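Local structure of fructokinase (Vibrio cholerae serotype O1, 5EYN) at residues L139-I144 with S153-A158; P173-E178 with A188-A193; E205-L210 with E218-I223; I228-V233 with Q280-Q285. The protein catalyses the ATP-dependent phosphorylation of fructose as a sugar kinase of the PfkB (ribokinase-like) family. One frame throughout, in Å; residues are numbered along the deposited sequence.

Contact 1: residues L139-I144 with S153-A158; sequences LHVCSI and SSTFAA
No ring takes part where Leu139 and Val141 meet Ala158 and Thr155; the flat group that is touched is the peptide carbonyl of Ala158. CD2 of Leu139 lies over one face of that carbonyl, 3.9 Å from both Ala158 C and Ala158 O, and its other close neighbour is the methyl of the same residue, with Leu139 CD2 to Ala158 CB at 4.3 Å. The rings of the two segments turn elsewhere. His140 packs on Val269 and Leu273 of helix 264-278, and its ND1 is hydrogen-bonded to Ser170 OG, while the ring of Phe156 makes a cation-pi contact with Arg192 of helix 186-194.

One helical turn away from Ala158, Val141 and Thr155 reach toward each other tip to tip. CG1 of Val141 is 3.6 Å from CG2 of Thr155, and the second valine methyl, CG2, stands farther off at 4.2 Å from the same threonine carbon. The threonine is turned with CG2 anti to its own nitrogen and OG1 beside it (chi1 -63°), which sends the methyl into the interface while the hydroxyl bonds back to the carbonyl of Ser151 in the preceding turn.

The contact joins the first two elements of a beta-alpha-beta crossover, strand 138-142 and helix 151-165, the chain returning to the sheet as strand 168-172. It is made of methyl contacts and one methyl-on-carbonyl contact: no hydrogen bond crosses it, the threonine oxygen is satisfied within its helix, and buried methyl surfaces hold helix against strand.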
loop_
_atom_site.group_PDB
_atom_site.type_symbol
_atom_site.label_atom_id
_atom_site.label_comp_id
_atom_site.label_asym_id
_atom_site.label_seq_id
_atom_site.Cartn_x
_atom_site.Cartn_y
_atom_site.Cartn_z
ATOM N N LEU A 139 -29.156 -1.465 -5.449
ATOM C CA LEU A 139 -27.824 -0.878 -5.467
ATOM C C LEU A 139 -27.393 -0.676 -4.025
ATOM O O LEU A 139 -28.112 -0.042 -3.255
ATOM C CB LEU A 139 -27.842 0.472 -6.187
ATOM C CG LEU A 139 -26.539 1.272 -6.151
ATOM C CD1 LEU A 139 -25.463 0.581 -6.941
ATOM C CD2 LEU A 139 -26.791 2.672 -6.699
ATOM N N HIS A 140 -26.230 -1.216 -3.658
ATOM C CA HIS A 140 -25.672 -1.001 -2.331
ATOM C C HIS A 140 -24.378 -0.203 -2.397
ATOM O O HIS A 140 -23.511 -0.476 -3.233
ATOM C CB HIS A 140 -25.402 -2.335 -1.646
ATOM C CG HIS A 140 -24.812 -2.204 -0.286
ATOM N ND1 HIS A 140 -25.540 -1.757 0.796
ATOM C CD2 HIS A 140 -23.548 -2.403 0.164
ATOM C CE1 HIS A 140 -24.757 -1.711 1.861
ATOM N NE2 HIS A 140 -23.546 -2.112 1.509
ATOM N N VAL A 141 -24.287 0.776 -1.498
ATOM C CA VAL A 141 -23.213 1.761 -1.442
ATOM C C VAL A 141 -22.727 1.927 -0.007
ATOM O O VAL A 141 -23.525 1.831 0.922
ATOM C CB VAL A 141 -23.746 3.163 -1.970
ATOM C CG1 VAL A 141 -22.700 4.263 -1.862
ATOM C CG2 VAL A 141 -24.270 3.038 -3.392
ATOM N N CYS A 142 -21.427 2.191 0.148
ATOM C CA CYS A 142 -20.807 2.574 1.420
ATOM C C CYS A 142 -20.166 3.944 1.289
ATOM O O CYS A 142 -19.975 4.449 0.182
ATOM C CB CYS A 142 -19.757 1.556 1.866
ATOM S SG CYS A 142 -20.400 -0.114 2.140
ATOM N N SER A 143 -19.821 4.549 2.410
ATOM C CA SER A 143 -19.389 5.935 2.361
ATOM C C SER A 143 -18.044 6.179 1.713
ATOM O O SER A 143 -17.795 7.307 1.302
ATOM C CB SER A 143 -19.420 6.587 3.732
ATOM O OG SER A 143 -18.396 6.074 4.539
ATOM N N ILE A 144 -17.159 5.202 1.614
ATOM C CA ILE A 144 -15.895 5.457 0.962
ATOM C C ILE A 144 -16.149 5.921 -0.476
ATOM O O ILE A 144 -15.397 6.737 -1.014
ATOM C CB ILE A 144 -14.955 4.243 1.045
ATOM C CG1 ILE A 144 -14.232 4.274 2.384
ATOM C CG2 ILE A 144 -13.938 4.232 -0.106
ATOM C CD1 ILE A 144 -13.276 3.121 2.591
ATOM N N SER A 153 -19.579 12.325 -6.649
ATOM C CA SER A 153 -20.627 12.744 -7.565
ATOM C C SER A 153 -21.078 11.606 -8.477
ATOM O O SER A 153 -22.264 11.506 -8.794
ATOM C CB SER A 153 -20.214 13.983 -8.367
ATOM O OG SER A 153 -19.028 13.803 -9.109
ATOM N N SER A 154 -20.164 10.738 -8.898
ATOM C CA SER A 154 -20.563 9.616 -9.747
ATOM C C SER A 154 -21.503 8.665 -9.010
ATOM O O SER A 154 -22.458 8.156 -9.579
ATOM C CB SER A 154 -19.347 8.833 -10.246
ATOM O OG SER A 154 -18.538 9.633 -11.081
ATOM N N THR A 155 -21.234 8.452 -7.738
ATOM C CA THR A 155 -22.006 7.524 -6.951
ATOM C C THR A 155 -23.368 8.119 -6.643
ATOM O O THR A 155 -24.380 7.445 -6.702
ATOM C CB THR A 155 -21.233 7.152 -5.668
ATOM O OG1 THR A 155 -20.016 6.488 -6.025
ATOM C CG2 THR A 155 -22.057 6.249 -4.820
ATOM N N PHE A 156 -23.415 9.405 -6.323
ATOM C CA PHE A 156 -24.723 10.040 -6.167
ATOM C C PHE A 156 -25.548 9.974 -7.464
ATOM O O PHE A 156 -26.767 9.806 -7.414
ATOM C CB PHE A 156 -24.608 11.485 -5.681
ATOM C CG PHE A 156 -24.425 11.604 -4.198
ATOM C CD1 PHE A 156 -25.420 11.200 -3.335
ATOM C CD2 PHE A 156 -23.283 12.174 -3.668
ATOM C CE1 PHE A 156 -25.258 11.328 -1.971
ATOM C CE2 PHE A 156 -23.125 12.298 -2.308
ATOM C CZ PHE A 156 -24.110 11.880 -1.459
ATOM N N ALA A 157 -24.897 10.090 -8.616
ATOM C CA ALA A 157 -25.611 9.964 -9.885
ATOM C C ALA A 157 -26.129 8.545 -10.046
ATOM O O ALA A 157 -27.253 8.346 -10.482
ATOM C CB ALA A 157 -24.719 10.353 -11.056
ATOM N N ALA A 158 -25.316 7.555 -9.688
ATOM C CA ALA A 158 -25.751 6.167 -9.777
ATOM C C ALA A 158 -26.973 5.940 -8.901
ATOM O O ALA A 158 -27.927 5.302 -9.315
ATOM C CB ALA A 158 -24.638 5.226 -9.382
#

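Contact 2: residues P173-E178 with A188-A193; sequences PNLREE and ATVMRA. With CA (calcium ion), chain C; FRU (beta-D-fructofuranose), chain B; BEF (beryllium trifluoride ion), chain D.
Val190 of helix 186-194 offers one methyl to each of two residues in the loop that follows strand 168-172: its CG1 lies 4.0 Å from Pro173 CB, and its CG2 lies 4.0 Å from Leu175 CD2. The proline ring crosses the valine nearly at a right angle. Between these two apolar residues, Asn174 turns toward the active site and gives OD1 to the calcium at 2.3 Å; four waters also bind the metal, and fluorine F3 of the beryllium trifluoride is 2.2 Å from the calcium.

Arg176 reaches the sugar with a chain bent at chi2 (-72°). Its NE donates almost straight to O2 of fructose (3.0 Å, 172°), while NH2 bonds both O5 of the sugar and F3 of the trifluoride, the latter at 3.1 Å. NH1 donates instead to Leu175 O at 2.9 Å, from above the carbonyl plane, so the guanidinium is held by backbone as well as ligands; its bonds to Asn174 OD1 are weak. In the next shell, Asp266 accepts from Asn174 ND2, and Glu206 from Leu175 N.

Arginine and calcium thus converge on the fluoride that probably mimics an oxygen of the transferred phosphoryl group, and together would be expected to offset its negative charge.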
loop_
_atom_site.group_PDB
_atom_site.type_symbol
_atom_site.label_atom_id
_atom_site.label_comp_id
_atom_site.label_asym_id
_atom_site.label_seq_id
_atom_site.Cartn_x
_atom_site.Cartn_y
_atom_site.Cartn_z
ATOM N N PRO A 173 -23.177 3.328 5.846
ATOM C CA PRO A 173 -22.111 4.332 5.911
ATOM C C PRO A 173 -20.712 3.705 6.030
ATOM O O PRO A 173 -19.822 4.088 5.282
ATOM C CB PRO A 173 -22.523 5.179 7.112
ATOM C CG PRO A 173 -24.040 5.172 7.031
ATOM C CD PRO A 173 -24.393 3.765 6.560
ATOM N N ASN A 174 -20.509 2.754 6.925
ATOM C CA ASN A 174 -19.236 2.055 6.967
ATOM C C ASN A 174 -18.096 3.073 7.003
ATOM O O ASN A 174 -17.212 3.111 6.144
ATOM C CB ASN A 174 -19.095 1.132 5.755
ATOM C CG ASN A 174 -18.743 -0.262 6.128
ATOM O OD1 ASN A 174 -18.276 -0.530 7.242
ATOM N ND2 ASN A 174 -19.018 -1.181 5.221
ATOM N N LEU A 175 -18.133 3.905 8.023
ATOM C CA LEU A 175 -17.287 5.076 8.054
ATOM C C LEU A 175 -15.821 4.766 8.181
ATOM O O LEU A 175 -15.416 3.977 9.031
ATOM C CB LEU A 175 -17.693 5.992 9.197
ATOM C CG LEU A 175 -19.138 6.470 9.168
ATOM C CD1 LEU A 175 -19.407 7.358 10.387
ATOM C CD2 LEU A 175 -19.472 7.188 7.858
ATOM N N ARG A 176 -15.028 5.408 7.332
ATOM C CA ARG A 176 -13.579 5.337 7.363
ATOM C C ARG A 176 -13.066 6.755 7.109
ATOM O O ARG A 176 -12.760 7.137 5.973
ATOM C CB ARG A 176 -13.062 4.367 6.295
ATOM C CG ARG A 176 -13.693 2.967 6.328
ATOM C CD ARG A 176 -13.234 2.118 7.502
ATOM N NE ARG A 176 -13.754 0.775 7.314
ATOM C CZ ARG A 176 -14.932 0.349 7.741
ATOM N NH1 ARG A 176 -15.721 1.105 8.477
ATOM N NH2 ARG A 176 -15.315 -0.883 7.452
ATOM N N GLU A 177 -13.002 7.546 8.171
ATOM C CA GLU A 177 -12.790 8.988 8.031
ATOM C C GLU A 177 -11.505 9.323 7.308
ATOM O O GLU A 177 -11.462 10.297 6.565
ATOM C CB GLU A 177 -12.776 9.666 9.408
ATOM C CG GLU A 177 -12.699 11.183 9.369
ATOM C CD GLU A 177 -12.705 11.770 10.763
ATOM O OE1 GLU A 177 -11.737 11.529 11.515
ATOM O OE2 GLU A 177 -13.691 12.444 11.114
ATOM N N GLU A 178 -10.444 8.542 7.520
ATOM C CA GLU A 178 -9.148 8.951 6.985
ATOM C C GLU A 178 -9.101 8.950 5.460
ATOM O O GLU A 178 -8.213 9.553 4.864
ATOM C CB GLU A 178 -8.008 8.096 7.526
ATOM C CG GLU A 178 -7.876 6.739 6.831
ATOM C CD GLU A 178 -6.445 6.202 6.914
ATOM O OE1 GLU A 178 -5.477 6.820 6.376
ATOM O OE2 GLU A 178 -6.278 5.170 7.542
ATOM N N ALA A 188 -22.150 15.633 6.465
ATOM C CA ALA A 188 -23.192 16.112 5.571
ATOM C C ALA A 188 -23.332 15.239 4.331
ATOM O O ALA A 188 -24.431 15.009 3.835
ATOM C CB ALA A 188 -22.911 17.538 5.165
ATOM N N THR A 189 -22.213 14.791 3.788
ATOM C CA THR A 189 -22.252 13.991 2.565
ATOM C C THR A 189 -22.903 12.631 2.835
ATOM O O THR A 189 -23.760 12.164 2.086
ATOM C CB THR A 189 -20.842 13.796 2.001
ATOM O OG1 THR A 189 -20.253 15.068 1.713
ATOM C CG2 THR A 189 -20.866 12.979 0.741
ATOM N N VAL A 190 -22.525 12.010 3.939
ATOM C CA VAL A 190 -23.113 10.733 4.320
ATOM C C VAL A 190 -24.605 10.902 4.592
ATOM O O VAL A 190 -25.411 10.082 4.140
ATOM C CB VAL A 190 -22.375 10.152 5.543
ATOM C CG1 VAL A 190 -23.157 9.005 6.157
ATOM C CG2 VAL A 190 -20.967 9.717 5.141
ATOM N N MET A 191 -25.003 11.969 5.283
ATOM C CA MET A 191 -26.419 12.121 5.576
ATOM C C MET A 191 -27.235 12.406 4.319
ATOM O O MET A 191 -28.405 12.040 4.257
ATOM C CB MET A 191 -26.650 13.179 6.651
ATOM C CG MET A 191 -26.096 12.752 8.004
ATOM S SD MET A 191 -26.613 11.112 8.558
ATOM C CE MET A 191 -28.319 11.428 8.963
ATOM N N ARG A 192 -26.631 13.033 3.312
ATOM C CA ARG A 192 -27.299 13.192 2.024
ATOM C C ARG A 192 -27.634 11.826 1.427
ATOM O O ARG A 192 -28.734 11.629 0.911
ATOM C CB ARG A 192 -26.421 14.001 1.064
ATOM C CG ARG A 192 -27.043 14.258 -0.304
ATOM C CD ARG A 192 -26.054 14.957 -1.233
ATOM N NE ARG A 192 -26.477 14.846 -2.617
ATOM C CZ ARG A 192 -25.708 15.078 -3.672
ATOM N NH1 ARG A 192 -24.453 15.452 -3.516
ATOM N NH2 ARG A 192 -26.215 14.939 -4.891
ATOM N N ALA A 193 -26.705 10.877 1.503
ATOM C CA ALA A 193 -26.958 9.533 1.009
ATOM C C ALA A 193 -27.995 8.811 1.868
ATOM O O ALA A 193 -28.833 8.082 1.345
ATOM C CB ALA A 193 -25.669 8.737 0.954
HETATM CA CA CA C . -19.114 -1.744 9.030
HETATM C C1 FRU B . -12.983 -0.577 3.516
HETATM C C2 FRU B . -12.771 -1.673 4.551
HETATM C C3 FRU B . -11.957 -2.877 4.122
HETATM C C4 FRU B . -12.617 -4.042 4.782
HETATM C C5 FRU B . -14.024 -3.570 4.892
HETATM C C6 FRU B . -14.762 -4.094 6.099
HETATM O O1 FRU B . -13.781 -1.022 2.463
HETATM O O2 FRU B . -12.148 -1.068 5.643
HETATM O O3 FRU B . -10.626 -2.647 4.476
HETATM O O4 FRU B . -12.567 -5.212 4.039
HETATM O O5 FRU B . -14.029 -2.153 4.912
HETATM O O6 FRU B . -16.076 -3.597 6.157
HETATM BE BE BEF D . -17.394 -4.303 9.207
HETATM F F1 BEF D . -16.081 -4.837 9.813
HETATM F F2 BEF D . -17.791 -5.000 7.871
HETATM F F3 BEF D . -17.249 -2.861 8.765
HETATM O O HOH W 1 -18.089 0.158 10.142
HETATM O O HOH W 2 -19.629 -3.080 10.989
HETATM O O HOH W 3 -21.223 -0.373 9.163
HETATM O O HOH W 4 -20.451 -2.994 7.527
#

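Contact 3: residues E205-L210 with E218-I223; sequences EELQFL and EGLQAI
Leu207 and Gly219 form the centre of this helix-to-helix contact, which is made wholly by van der Waals packing. The leucine lies against glycine backbone: its CG is 4.0 Å from Gly219 CA, and its CD1 is 3.9 Å from Gly219 O. CD2 comes beside the next peptide, 4.0 Å from Leu220 N. With CG anti to the nitrogen (chi1 173°), Leu207 brings both methyls from helix 204-211 up to residues 219-223.

Two methyl-to-methyl contacts lie beside this leucine-on-glycine packing. Leu207 CD2 meets Leu220 CD2 at 4.2 Å, and Leu207 CD1 meets Ile223 CD1 at the same distance, so each branch of the leucine has its own apolar partner.

Polar interactions stay within or behind the two segments. Ile223 N donates to Leu220 O, and more weakly to Gly219 O. Glu206 takes no part in the packing and accepts from the backbone nitrogen of Ser203 through OE2.

No hydrogen bond or charge pair crosses between 205-210 and 218-223, so the fit rests on shape: a buried leucine lies on the bare glycine backbone, and Phe202 and Val233 of the central sheet close over the same side chain.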
loop_
_atom_site.group_PDB
_atom_site.type_symbol
_atom_site.label_atom_id
_atom_site.label_comp_id
_atom_site.label_asym_id
_atom_site.label_seq_id
_atom_site.Cartn_x
_atom_site.Cartn_y
_atom_site.Cartn_z
ATOM N N GLU A 205 -22.434 2.713 16.948
ATOM C CA GLU A 205 -21.487 3.808 17.038
ATOM C C GLU A 205 -21.642 4.783 15.859
ATOM O O GLU A 205 -21.617 5.986 16.032
ATOM C CB GLU A 205 -20.069 3.233 17.108
ATOM C CG GLU A 205 -19.771 2.414 18.383
ATOM C CD GLU A 205 -20.397 1.008 18.437
ATOM O OE1 GLU A 205 -20.861 0.462 17.407
ATOM O OE2 GLU A 205 -20.401 0.435 19.554
ATOM N N GLU A 206 -21.828 4.262 14.660
ATOM C CA GLU A 206 -21.974 5.120 13.496
ATOM C C GLU A 206 -23.246 5.965 13.573
ATOM O O GLU A 206 -23.250 7.120 13.167
ATOM C CB GLU A 206 -21.950 4.273 12.226
ATOM C CG GLU A 206 -20.572 3.758 11.905
ATOM C CD GLU A 206 -20.561 2.625 10.896
ATOM O OE1 GLU A 206 -19.540 2.492 10.204
ATOM O OE2 GLU A 206 -21.551 1.866 10.801
ATOM N N LEU A 207 -24.344 5.373 14.021
ATOM C CA LEU A 207 -25.597 6.104 14.122
ATOM C C LEU A 207 -25.413 7.271 15.061
ATOM O O LEU A 207 -25.802 8.395 14.754
ATOM C CB LEU A 207 -26.714 5.199 14.630
ATOM C CG LEU A 207 -28.026 5.915 14.933
ATOM C CD1 LEU A 207 -28.566 6.570 13.681
ATOM C CD2 LEU A 207 -29.045 4.952 15.513
ATOM N N GLN A 208 -24.794 7.017 16.208
ATOM C CA GLN A 208 -24.594 8.079 17.188
ATOM C C GLN A 208 -23.653 9.161 16.672
ATOM O O GLN A 208 -23.900 10.343 16.867
ATOM C CB GLN A 208 -24.100 7.507 18.520
ATOM C CG GLN A 208 -25.181 6.694 19.201
ATOM C CD GLN A 208 -24.797 6.171 20.568
ATOM O OE1 GLN A 208 -23.864 6.663 21.212
ATOM N NE2 GLN A 208 -25.530 5.167 21.026
ATOM N N PHE A 209 -22.585 8.753 16.002
ATOM C CA PHE A 209 -21.625 9.705 15.453
ATOM C C PHE A 209 -22.295 10.603 14.420
ATOM O O PHE A 209 -22.139 11.812 14.441
ATOM C CB PHE A 209 -20.453 8.964 14.813
ATOM C CG PHE A 209 -19.437 9.869 14.193
ATOM C CD1 PHE A 209 -18.442 10.447 14.967
ATOM C CD2 PHE A 209 -19.473 10.150 12.840
ATOM C CE1 PHE A 209 -17.509 11.278 14.404
ATOM C CE2 PHE A 209 -18.526 10.985 12.270
ATOM C CZ PHE A 209 -17.551 11.549 13.052
ATOM N N LEU A 210 -23.054 10.005 13.517
ATOM C CA LEU A 210 -23.622 10.764 12.408
ATOM C C LEU A 210 -24.740 11.692 12.836
ATOM O O LEU A 210 -25.019 12.667 12.154
ATOM C CB LEU A 210 -24.132 9.812 11.333
ATOM C CG LEU A 210 -23.030 9.130 10.534
ATOM C CD1 LEU A 210 -23.595 7.967 9.734
ATOM C CD2 LEU A 210 -22.305 10.113 9.609
ATOM N N GLU A 218 -32.019 8.145 20.753
ATOM C CA GLU A 218 -31.867 9.513 20.293
ATOM C C GLU A 218 -31.428 9.572 18.832
ATOM O O GLU A 218 -31.880 10.431 18.078
ATOM C CB GLU A 218 -30.872 10.266 21.181
ATOM C CG GLU A 218 -31.328 10.423 22.625
ATOM C CD GLU A 218 -32.477 11.400 22.772
ATOM O OE1 GLU A 218 -32.743 12.151 21.807
ATOM O OE2 GLU A 218 -33.118 11.415 23.847
ATOM N N GLY A 219 -30.549 8.663 18.425
ATOM C CA GLY A 219 -30.133 8.615 17.037
ATOM C C GLY A 219 -31.288 8.317 16.093
ATOM O O GLY A 219 -31.413 8.934 15.035
ATOM N N LEU A 220 -32.140 7.371 16.465
ATOM C CA LEU A 220 -33.281 7.025 15.622
ATOM C C LEU A 220 -34.257 8.198 15.531
ATOM O O LEU A 220 -34.833 8.460 14.474
ATOM C CB LEU A 220 -33.985 5.781 16.154
ATOM C CG LEU A 220 -33.202 4.481 15.970
ATOM C CD1 LEU A 220 -33.911 3.333 16.654
ATOM C CD2 LEU A 220 -32.991 4.165 14.490
ATOM N N GLN A 221 -34.451 8.908 16.633
ATOM C CA GLN A 221 -35.340 10.064 16.600
ATOM C C GLN A 221 -34.777 11.133 15.664
ATOM O O GLN A 221 -35.517 11.793 14.939
ATOM C CB GLN A 221 -35.537 10.634 18.006
ATOM C CG GLN A 221 -36.322 9.718 18.939
ATOM C CD GLN A 221 -36.325 10.206 20.378
ATOM O OE1 GLN A 221 -35.509 11.045 20.765
ATOM N NE2 GLN A 221 -37.242 9.677 21.179
ATOM N N ALA A 222 -33.458 11.288 15.670
ATOM C CA ALA A 222 -32.809 12.313 14.868
ATOM C C ALA A 222 -32.940 12.067 13.371
ATOM O O ALA A 222 -32.847 13.003 12.584
ATOM C CB ALA A 222 -31.339 12.436 15.257
ATOM N N ILE A 223 -33.156 10.818 12.966
ATOM C CA ILE A 223 -33.319 10.529 11.547
ATOM C C ILE A 223 -34.773 10.250 11.164
ATOM O O ILE A 223 -35.055 9.867 10.033
ATOM C CB ILE A 223 -32.407 9.361 11.080
ATOM C CG1 ILE A 223 -32.754 8.053 11.800
ATOM C CG2 ILE A 223 -30.937 9.727 11.281
ATOM C CD1 ILE A 223 -31.963 6.837 11.279
#

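Contact 4: residues I228-V233 with Q280-Q285; sequences IPLVVV and QDWHNQ
Pro229, just before strand 230-234, and Leu230, its first residue, face a turn whose central residues are Trp282 and His283. The backbones keep apart, with the nearest alpha carbons, Pro229 CA and His283 CA, 8.0 Å from each other. Residues 281-284 form a type I beta turn closed by Asn284 N donating to Asp281 O at 3.0 Å. The carboxylate of Asp281 also makes an Asx turn, its OD1 accepting from His283 N at 3.2 Å from above the carboxylate plane, and Asn284 then serves as N-cap of helix 285-302.

Trp282 spans the gap. Its CG sits between the backbone nitrogen and the carbonyl carbon (chi1 76°), which carries the six-membered ring to the strand. There Leu230 CB meets the rim of the indole near its plane, 4.3 Å from Trp282 CZ3, while Pro229 CB approaches Trp282 CH2 to 4.2 Å. His283 lies over the rim of one face of the indole, with NE2 3.0 Å above its plane. The imidazole is steadied by a weak bond from ND1 to Asp281 OD1.

Trp282 is further enclosed by edge-to-face contacts with Trp138 and Tyr168 and by Val199 of strand 199-203. The connection between helices 264-278 and 285-302 is thereby packed against one end of the central sheet, with Leu276 of the first helix also touching the indole and Leu230 resting on Val242 of strand 240-244.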
loop_
_atom_site.group_PDB
_atom_site.type_symbol
_atom_site.label_atom_id
_atom_site.label_comp_id
_atom_site.label_asym_id
_atom_site.label_seq_id
_atom_site.Cartn_x
_atom_site.Cartn_y
_atom_site.Cartn_z
ATOM N N ILE A 228 -37.060 6.877 6.374
ATOM C CA ILE A 228 -36.334 5.756 5.794
ATOM C C ILE A 228 -37.163 4.492 5.996
ATOM O O ILE A 228 -37.563 4.185 7.108
ATOM C CB ILE A 228 -34.953 5.557 6.466
ATOM C CG1 ILE A 228 -34.111 6.837 6.402
ATOM C CG2 ILE A 228 -34.189 4.443 5.810
ATOM C CD1 ILE A 228 -32.993 6.839 7.400
ATOM N N PRO A 229 -37.444 3.762 4.914
ATOM C CA PRO A 229 -38.316 2.590 5.022
ATOM C C PRO A 229 -37.781 1.520 5.976
ATOM O O PRO A 229 -38.555 0.962 6.751
ATOM C CB PRO A 229 -38.379 2.077 3.583
ATOM C CG PRO A 229 -38.161 3.285 2.756
ATOM C CD PRO A 229 -37.153 4.095 3.511
ATOM N N LEU A 230 -36.481 1.261 5.935
ATOM C CA LEU A 230 -35.886 0.265 6.805
ATOM C C LEU A 230 -34.539 0.729 7.304
ATOM O O LEU A 230 -33.641 1.003 6.515
ATOM C CB LEU A 230 -35.718 -1.055 6.063
ATOM C CG LEU A 230 -34.932 -2.156 6.781
ATOM C CD1 LEU A 230 -35.556 -2.501 8.135
ATOM C CD2 LEU A 230 -34.855 -3.386 5.904
ATOM N N VAL A 231 -34.407 0.813 8.624
ATOM C CA VAL A 231 -33.140 1.116 9.267
ATOM C C VAL A 231 -32.792 -0.077 10.131
ATOM O O VAL A 231 -33.627 -0.598 10.874
ATOM C CB VAL A 231 -33.222 2.386 10.145
ATOM C CG1 VAL A 231 -31.982 2.538 10.996
ATOM C CG2 VAL A 231 -33.403 3.624 9.285
ATOM N N VAL A 232 -31.548 -0.520 10.025
ATOM C CA VAL A 232 -31.056 -1.580 10.867
ATOM C C VAL A 232 -29.840 -1.037 11.597
ATOM O O VAL A 232 -28.974 -0.424 10.982
ATOM C CB VAL A 232 -30.677 -2.802 10.040
ATOM C CG1 VAL A 232 -30.134 -3.890 10.943
ATOM C CG2 VAL A 232 -31.874 -3.293 9.268
ATOM N N VAL A 233 -29.802 -1.223 12.910
ATOM C CA VAL A 233 -28.665 -0.815 13.707
ATOM C C VAL A 233 -28.058 -2.078 14.282
ATOM O O VAL A 233 -28.698 -2.775 15.083
ATOM C CB VAL A 233 -29.068 0.122 14.867
ATOM C CG1 VAL A 233 -27.819 0.621 15.596
ATOM C CG2 VAL A 233 -29.907 1.283 14.354
ATOM N N GLN A 280 -40.632 -11.587 -2.905
ATOM C CA GLN A 280 -41.708 -11.037 -3.711
ATOM C C GLN A 280 -41.971 -9.582 -3.336
ATOM O O GLN A 280 -42.165 -8.729 -4.200
ATOM C CB GLN A 280 -42.982 -11.857 -3.499
ATOM C CG GLN A 280 -44.249 -11.174 -3.973
ATOM C CD GLN A 280 -44.240 -10.906 -5.463
ATOM O OE1 GLN A 280 -43.382 -10.180 -5.968
ATOM N NE2 GLN A 280 -45.187 -11.501 -6.177
ATOM N N ASP A 281 -41.979 -9.304 -2.038
ATOM C CA ASP A 281 -42.241 -7.958 -1.555
ATOM C C ASP A 281 -41.351 -7.693 -0.359
ATOM O O ASP A 281 -41.678 -8.038 0.772
ATOM C CB ASP A 281 -43.709 -7.794 -1.167
ATOM C CG ASP A 281 -44.022 -6.401 -0.659
ATOM O OD1 ASP A 281 -43.167 -5.497 -0.808
ATOM O OD2 ASP A 281 -45.127 -6.213 -0.110
ATOM N N TRP A 282 -40.209 -7.085 -0.608
ATOM C CA TRP A 282 -39.246 -6.922 0.458
ATOM C C TRP A 282 -39.745 -6.025 1.589
ATOM O O TRP A 282 -39.231 -6.098 2.697
ATOM C CB TRP A 282 -37.921 -6.431 -0.104
ATOM C CG TRP A 282 -37.871 -4.980 -0.490
ATOM C CD1 TRP A 282 -38.046 -4.461 -1.732
ATOM C CD2 TRP A 282 -37.592 -3.865 0.373
ATOM N NE1 TRP A 282 -37.883 -3.099 -1.705
ATOM C CE2 TRP A 282 -37.614 -2.708 -0.420
ATOM C CE3 TRP A 282 -37.326 -3.740 1.736
ATOM C CZ2 TRP A 282 -37.371 -1.438 0.103
ATOM C CZ3 TRP A 282 -37.078 -2.480 2.257
ATOM C CH2 TRP A 282 -37.105 -1.349 1.444
ATOM N N HIS A 283 -40.746 -5.187 1.326
ATOM C CA HIS A 283 -41.270 -4.311 2.371
ATOM C C HIS A 283 -42.056 -5.057 3.445
ATOM O O HIS A 283 -42.372 -4.502 4.494
ATOM C CB HIS A 283 -42.195 -3.251 1.775
ATOM C CG HIS A 283 -41.518 -2.318 0.823
ATOM N ND1 HIS A 283 -41.609 -2.461 -0.543
ATOM C CD2 HIS A 283 -40.732 -1.238 1.038
ATOM C CE1 HIS A 283 -40.912 -1.505 -1.131
ATOM N NE2 HIS A 283 -40.371 -0.749 -0.194
ATOM N N ASN A 284 -42.383 -6.311 3.184
ATOM C CA ASN A 284 -43.212 -7.072 4.101
ATOM C C ASN A 284 -42.460 -7.313 5.411
ATOM O O ASN A 284 -41.286 -7.684 5.408
ATOM C CB ASN A 284 -43.598 -8.396 3.451
ATOM C CG ASN A 284 -44.316 -9.314 4.399
ATOM O OD1 ASN A 284 -43.687 -10.050 5.155
ATOM N ND2 ASN A 284 -45.642 -9.285 4.362
ATOM N N GLN A 285 -43.134 -7.109 6.536
ATOM C CA GLN A 285 -42.450 -7.157 7.821
ATOM C C GLN A 285 -41.860 -8.550 8.099
ATOM O O GLN A 285 -40.740 -8.648 8.579
ATOM C CB GLN A 285 -43.374 -6.683 8.947
ATOM C CG GLN A 285 -42.646 -6.254 10.223
ATOM C CD GLN A 285 -41.739 -5.030 10.039
ATOM O OE1 GLN A 285 -41.724 -4.389 8.983
ATOM N NE2 GLN A 285 -40.978 -4.709 11.075
#

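Contacts 1 and 4 pack a helix and a turn against the central sheet of the ribokinase-like fold, while contacts 2 and 3 join a loop and helices beside it. Contact 2 lies closest to the chemistry, since Asn174 binds the calcium and Arg176 bonds both the fructose and the beryllium trifluoride. Contact 1, 11 Å away between centres, meets its loop, Ser143 OG lying 2.6 Å from Pro173 O, a probable hydrogen bond. Contact 3 reaches the same loop, with Glu206 OE1 3.0 Å from Leu175 N, while Leu210 packs on Val190. Contact 3 in turn touches contact 4, where Leu207 CD2 is 3.9 Å from Val233 CG2. Contacts 1 and 4 do not touch, their centres 20 Å apart.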